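Long-range contact in 2-aminomuconate 6-semialdehyde dehydrogenase (Burkholderia cenocepacia, PDB 4U3W), which probably oxidises 2-aminomuconate 6-semialdehyde to 2-aminomuconate with a nicotinamide cofactor, as an enzyme of the aldehyde dehydrogenase family: residues 39-51 with 380-392. Residues are numbered along the deposited sequence; the frame is centred on the assembly and turned at random. Where two conformers were deposited one is given.
Sequences FPNLSPVDGRKLA and FGDARDDGAFVMP. With MG (magnesium ion), chain C.
Pro44 and Ala388 share the one direct hydrogen bond between 39-51 and 380-392: Ala388 N donates to Pro44 O at 2.9 Å, bent to 138° at the hydrogen. CA-H...O contacts add to it. Val45 O receives the CA hydrogens of both Arg384 and Gly387, and Asp46 CA reaches Ala383 O at 3.4 Å. Gly387 CA lies 3.2 Å from Pro44 O. A water bridges Ser43 O and Asp386 O. Apolar packing is slight: Val45 CG1 stands 4.2 Å from Phe389 CZ, while Val45 O meets that ring at its edge, 3.6 Å from Phe389 CE2. One face of the Phe389 ring is taken by Phe380 CZ. Each partner is braced internally. Ser43 OG accepts from Val45 N in an ST turn; chi1 of 61° turns the Asp46 carboxylate back, so that OD1 accepts from Arg48 N in an Asx turn and OD2 pairs with Arg48 NH1. Asp382 OD1 also forms an Asx turn, with Arg384 N, and Arg384 grips that carboxylate side-on with NE and NH2. The contact docks the turn of the beta hairpin 38-54, whose Leu42 O binds a hydrated magnesium ion, onto the loop joining strands 370-373 and 393-396 of the seven-stranded sheet in this aldehyde dehydrogenase fold.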
loop_
_atom_site.group_PDB
_atom_site.type_symbol
_atom_site.label_atom_id
_atom_site.label_comp_id
_atom_site.label_asym_id
_atom_site.label_seq_id
_atom_site.Cartn_x
_atom_site.Cartn_y
_atom_site.Cartn_z
ATOM N N PHE A 39 -36.445 -9.853 31.804
ATOM C CA PHE A 39 -36.170 -8.708 32.700
ATOM C C PHE A 39 -36.790 -7.451 32.048
ATOM O O PHE A 39 -36.968 -7.415 30.836
ATOM C CB PHE A 39 -34.662 -8.520 32.953
ATOM C CG PHE A 39 -33.849 -8.229 31.711
ATOM C CD1 PHE A 39 -33.591 -6.914 31.286
ATOM C CD2 PHE A 39 -33.302 -9.268 30.978
ATOM C CE1 PHE A 39 -32.831 -6.674 30.154
ATOM C CE2 PHE A 39 -32.535 -9.045 29.873
ATOM C CZ PHE A 39 -32.268 -7.718 29.442
ATOM N N PRO A 40 -37.155 -6.432 32.850
ATOM C CA PRO A 40 -37.853 -5.294 32.229
ATOM C C PRO A 40 -36.882 -4.305 31.539
ATOM O O PRO A 40 -35.719 -4.127 31.936
ATOM C CB PRO A 40 -38.562 -4.589 33.418
ATOM C CG PRO A 40 -38.448 -5.463 34.562
ATOM C CD PRO A 40 -37.260 -6.397 34.319
ATOM N N ASN A 41 -37.355 -3.724 30.445
ATOM C CA ASN A 41 -36.641 -2.599 29.768
ATOM C C ASN A 41 -37.353 -1.317 30.230
ATOM O O ASN A 41 -38.540 -1.186 30.030
ATOM C CB ASN A 41 -36.675 -2.741 28.244
ATOM C CG ASN A 41 -36.002 -1.541 27.504
ATOM O OD1 ASN A 41 -35.123 -0.877 28.044
ATOM N ND2 ASN A 41 -36.392 -1.322 26.252
ATOM N N LEU A 42 -36.652 -0.441 30.931
ATOM C CA LEU A 42 -37.272 0.766 31.525
ATOM C C LEU A 42 -36.779 2.033 30.860
ATOM O O LEU A 42 -35.606 2.125 30.478
ATOM C CB LEU A 42 -36.989 0.861 33.022
ATOM C CG LEU A 42 -37.368 -0.350 33.853
ATOM C CD1 LEU A 42 -36.878 -0.137 35.290
ATOM C CD2 LEU A 42 -38.872 -0.580 33.786
ATOM N N SER A 43 -37.677 3.007 30.695
ATOM C CA SER A 43 -37.315 4.305 30.102
ATOM C C SER A 43 -36.406 5.155 31.004
ATOM O O SER A 43 -36.673 5.332 32.169
ATOM C CB SER A 43 -38.586 5.119 29.806
ATOM O OG SER A 43 -38.213 6.453 29.501
ATOM N N PRO A 44 -35.372 5.767 30.451
ATOM C CA PRO A 44 -34.572 6.654 31.290
ATOM C C PRO A 44 -35.200 8.064 31.376
ATOM O O PRO A 44 -34.716 8.919 32.075
ATOM C CB PRO A 44 -33.243 6.688 30.557
ATOM C CG PRO A 44 -33.650 6.576 29.111
ATOM C CD PRO A 44 -34.808 5.610 29.104
ATOM N N VAL A 45 -36.265 8.291 30.623
ATOM C CA VAL A 45 -36.951 9.596 30.676
ATOM C C VAL A 45 -37.972 9.636 31.838
ATOM O O VAL A 45 -38.026 10.622 32.581
ATOM C CB VAL A 45 -37.685 9.910 29.378
ATOM C CG1 VAL A 45 -38.469 11.231 29.517
ATOM C CG2 VAL A 45 -36.675 10.021 28.218
ATOM N N ASP A 46 -38.792 8.593 31.996
ATOM C CA ASP A 46 -39.797 8.615 33.088
ATOM C C ASP A 46 -39.880 7.295 33.875
ATOM O O ASP A 46 -40.778 7.109 34.714
ATOM C CB ASP A 46 -41.192 8.967 32.553
ATOM C CG ASP A 46 -41.700 7.949 31.524
ATOM O OD1 ASP A 46 -41.141 6.806 31.452
ATOM O OD2 ASP A 46 -42.678 8.303 30.807
ATOM N N GLY A 47 -38.972 6.368 33.609
ATOM C CA GLY A 47 -38.962 5.103 34.361
ATOM C C GLY A 47 -40.034 4.080 34.023
ATOM O O GLY A 47 -40.086 2.977 34.617
ATOM N N ARG A 48 -40.904 4.389 33.081
ATOM C CA ARG A 48 -41.992 3.450 32.722
ATOM C C ARG A 48 -41.391 2.204 32.064
ATOM O O ARG A 48 -40.328 2.287 31.434
ATOM C CB ARG A 48 -42.994 4.119 31.749
ATOM C CG ARG A 48 -42.441 4.248 30.266
ATOM C CD ARG A 48 -43.073 5.358 29.384
ATOM N NE ARG A 48 -42.531 5.344 28.015
ATOM C CZ ARG A 48 -41.759 6.285 27.458
ATOM N NH1 ARG A 48 -41.439 7.386 28.124
ATOM N NH2 ARG A 48 -41.315 6.145 26.203
ATOM N N LYS A 49 -42.065 1.060 32.200
ATOM C CA LYS A 49 -41.646 -0.150 31.520
ATOM C C LYS A 49 -41.967 -0.078 30.018
ATOM O O LYS A 49 -43.078 0.264 29.643
ATOM C CB LYS A 49 -42.344 -1.346 32.181
ATOM C CG LYS A 49 -41.969 -2.707 31.581
ATOM C CD LYS A 49 -42.804 -3.755 32.363
ATOM C CE LYS A 49 -42.740 -5.093 31.744
ATOM N NZ LYS A 49 -43.013 -6.152 32.758
ATOM N N LEU A 50 -40.972 -0.327 29.168
ATOM C CA LEU A 50 -41.110 -0.277 27.705
ATOM C C LEU A 50 -41.364 -1.673 27.099
ATOM O O LEU A 50 -42.083 -1.806 26.110
ATOM C CB LEU A 50 -39.840 0.301 27.054
ATOM C CG LEU A 50 -39.445 1.724 27.520
ATOM C CD1 LEU A 50 -38.026 2.036 27.060
ATOM C CD2 LEU A 50 -40.431 2.695 26.977
ATOM N N ALA A 51 -40.808 -2.695 27.742
ATOM C CA ALA A 51 -40.860 -4.077 27.256
ATOM C C ALA A 51 -40.319 -5.034 28.275
ATOM O O ALA A 51 -39.661 -4.622 29.259
ATOM C CB ALA A 51 -40.018 -4.215 25.938
ATOM N N PHE A 380 -38.362 18.590 38.035
ATOM C CA PHE A 380 -39.456 18.846 37.081
ATOM C C PHE A 380 -40.846 18.897 37.715
ATOM O O PHE A 380 -41.720 19.580 37.221
ATOM C CB PHE A 380 -39.506 17.759 35.987
ATOM C CG PHE A 380 -38.290 17.728 35.077
ATOM C CD1 PHE A 380 -38.121 18.703 34.124
ATOM C CD2 PHE A 380 -37.392 16.670 35.129
ATOM C CE1 PHE A 380 -37.018 18.689 33.250
ATOM C CE2 PHE A 380 -36.300 16.613 34.248
ATOM C CZ PHE A 380 -36.125 17.588 33.308
ATOM N N GLY A 381 -41.092 18.089 38.741
ATOM C CA GLY A 381 -42.423 18.063 39.326
ATOM C C GLY A 381 -43.422 17.217 38.564
ATOM O O GLY A 381 -44.630 17.356 38.732
ATOM N N ASP A 382 -42.933 16.305 37.735
ATOM C CA ASP A 382 -43.811 15.310 37.110
ATOM C C ASP A 382 -42.957 14.040 36.885
ATOM O O ASP A 382 -41.856 13.936 37.436
ATOM C CB ASP A 382 -44.426 15.834 35.782
ATOM C CG ASP A 382 -43.378 16.310 34.769
ATOM O OD1 ASP A 382 -42.268 15.726 34.686
ATOM O OD2 ASP A 382 -43.646 17.307 34.023
ATOM N N ALA A 383 -43.446 13.120 36.059
ATOM C CA ALA A 383 -42.802 11.805 35.928
ATOM C C ALA A 383 -41.377 11.873 35.338
ATOM O O ALA A 383 -40.648 10.926 35.470
ATOM C CB ALA A 383 -43.693 10.859 35.103
ATOM N N ARG A 384 -40.974 12.982 34.712
ATOM C CA ARG A 384 -39.599 13.101 34.264
ATOM C C ARG A 384 -38.633 12.986 35.474
ATOM O O ARG A 384 -37.440 12.653 35.311
ATOM C CB ARG A 384 -39.391 14.428 33.512
ATOM C CG ARG A 384 -40.098 14.474 32.131
ATOM C CD ARG A 384 -40.028 15.895 31.549
ATOM N NE ARG A 384 -40.798 16.840 32.374
ATOM C CZ ARG A 384 -40.844 18.158 32.146
ATOM N NH1 ARG A 384 -40.204 18.690 31.111
ATOM N NH2 ARG A 384 -41.538 18.942 32.970
ATOM N N ASP A 385 -39.143 13.268 36.685
ATOM C CA ASP A 385 -38.320 13.127 37.861
ATOM C C ASP A 385 -38.090 11.659 38.169
ATOM O O ASP A 385 -37.281 11.360 39.027
ATOM C CB ASP A 385 -38.945 13.803 39.118
ATOM C CG ASP A 385 -38.906 15.316 39.050
ATOM O OD1 ASP A 385 -38.005 15.850 38.382
ATOM O OD2 ASP A 385 -39.755 15.977 39.709
ATOM N N ASP A 386 -38.879 10.765 37.573
ATOM C CA ASP A 386 -38.693 9.325 37.792
ATOM C C ASP A 386 -37.651 8.749 36.819
ATOM O O ASP A 386 -37.304 7.553 36.907
ATOM C CB ASP A 386 -39.999 8.570 37.633
ATOM C CG ASP A 386 -41.020 8.969 38.722
ATOM O OD1 ASP A 386 -40.598 9.508 39.770
ATOM O OD2 ASP A 386 -42.215 8.717 38.521
ATOM N N GLY A 387 -37.184 9.594 35.920
ATOM C CA GLY A 387 -36.105 9.263 34.985
ATOM C C GLY A 387 -34.722 9.546 35.573
ATOM O O GLY A 387 -34.522 9.545 36.821
ATOM N N ALA A 388 -33.749 9.775 34.690
ATOM C CA ALA A 388 -32.354 9.755 35.137
ATOM C C ALA A 388 -31.630 10.989 34.714
ATOM O O ALA A 388 -30.483 10.905 34.247
ATOM C CB ALA A 388 -31.613 8.478 34.586
ATOM N N PHE A 389 -32.276 12.154 34.858
ATOM C CA PHE A 389 -31.650 13.401 34.386
ATOM C C PHE A 389 -30.615 13.982 35.334
ATOM O O PHE A 389 -30.786 13.943 36.552
ATOM C CB PHE A 389 -32.712 14.499 34.135
ATOM C CG PHE A 389 -33.624 14.205 32.983
ATOM C CD1 PHE A 389 -33.276 14.617 31.694
ATOM C CD2 PHE A 389 -34.805 13.490 33.182
ATOM C CE1 PHE A 389 -34.108 14.386 30.616
ATOM C CE2 PHE A 389 -35.649 13.220 32.098
ATOM C CZ PHE A 389 -35.288 13.665 30.802
ATOM N N VAL A 390 -29.559 14.551 34.763
ATOM C CA VAL A 390 -28.663 15.400 35.559
ATOM C C VAL A 390 -28.244 16.577 34.722
ATOM O O VAL A 390 -28.319 16.543 33.486
ATOM C CB VAL A 390 -27.382 14.695 36.056
ATOM C CG1 VAL A 390 -27.712 13.460 36.922
ATOM C CG2 VAL A 390 -26.517 14.296 34.875
ATOM N N MET A 391 -27.853 17.661 35.407
ATOM C CA MET A 391 -27.534 18.917 34.699
ATOM C C MET A 391 -26.092 18.920 34.176
ATOM O O MET A 391 -25.198 18.328 34.794
ATOM C CB MET A 391 -27.756 20.161 35.611
ATOM C CG MET A 391 -29.211 20.435 36.050
ATOM S SD MET A 391 -30.451 20.446 34.734
ATOM C CE MET A 391 -30.226 22.064 34.040
ATOM N N PRO A 392 -25.862 19.611 33.036
ATOM C CA PRO A 392 -24.489 19.860 32.571
ATOM C C PRO A 392 -23.652 20.502 33.671
ATOM O O PRO A 392 -24.107 21.453 34.272
ATOM C CB PRO A 392 -24.657 20.878 31.414
ATOM C CG PRO A 392 -26.108 20.943 31.098
ATOM C CD PRO A 392 -26.876 20.371 32.279
HETATM MG MG MG C . -33.273 1.416 31.088
HETATM O O HOH W 1 -33.569 0.979 28.964
HETATM O O HOH W 2 -33.777 -0.630 31.210
HETATM O O HOH W 3 -35.679 5.835 35.124
HETATM O O HOH W 4 -43.078 7.339 36.561
HETATM O O HOH W 5 -33.014 0.365 33.441
HETATM O O HOH W 6 -33.107 3.349 32.488
#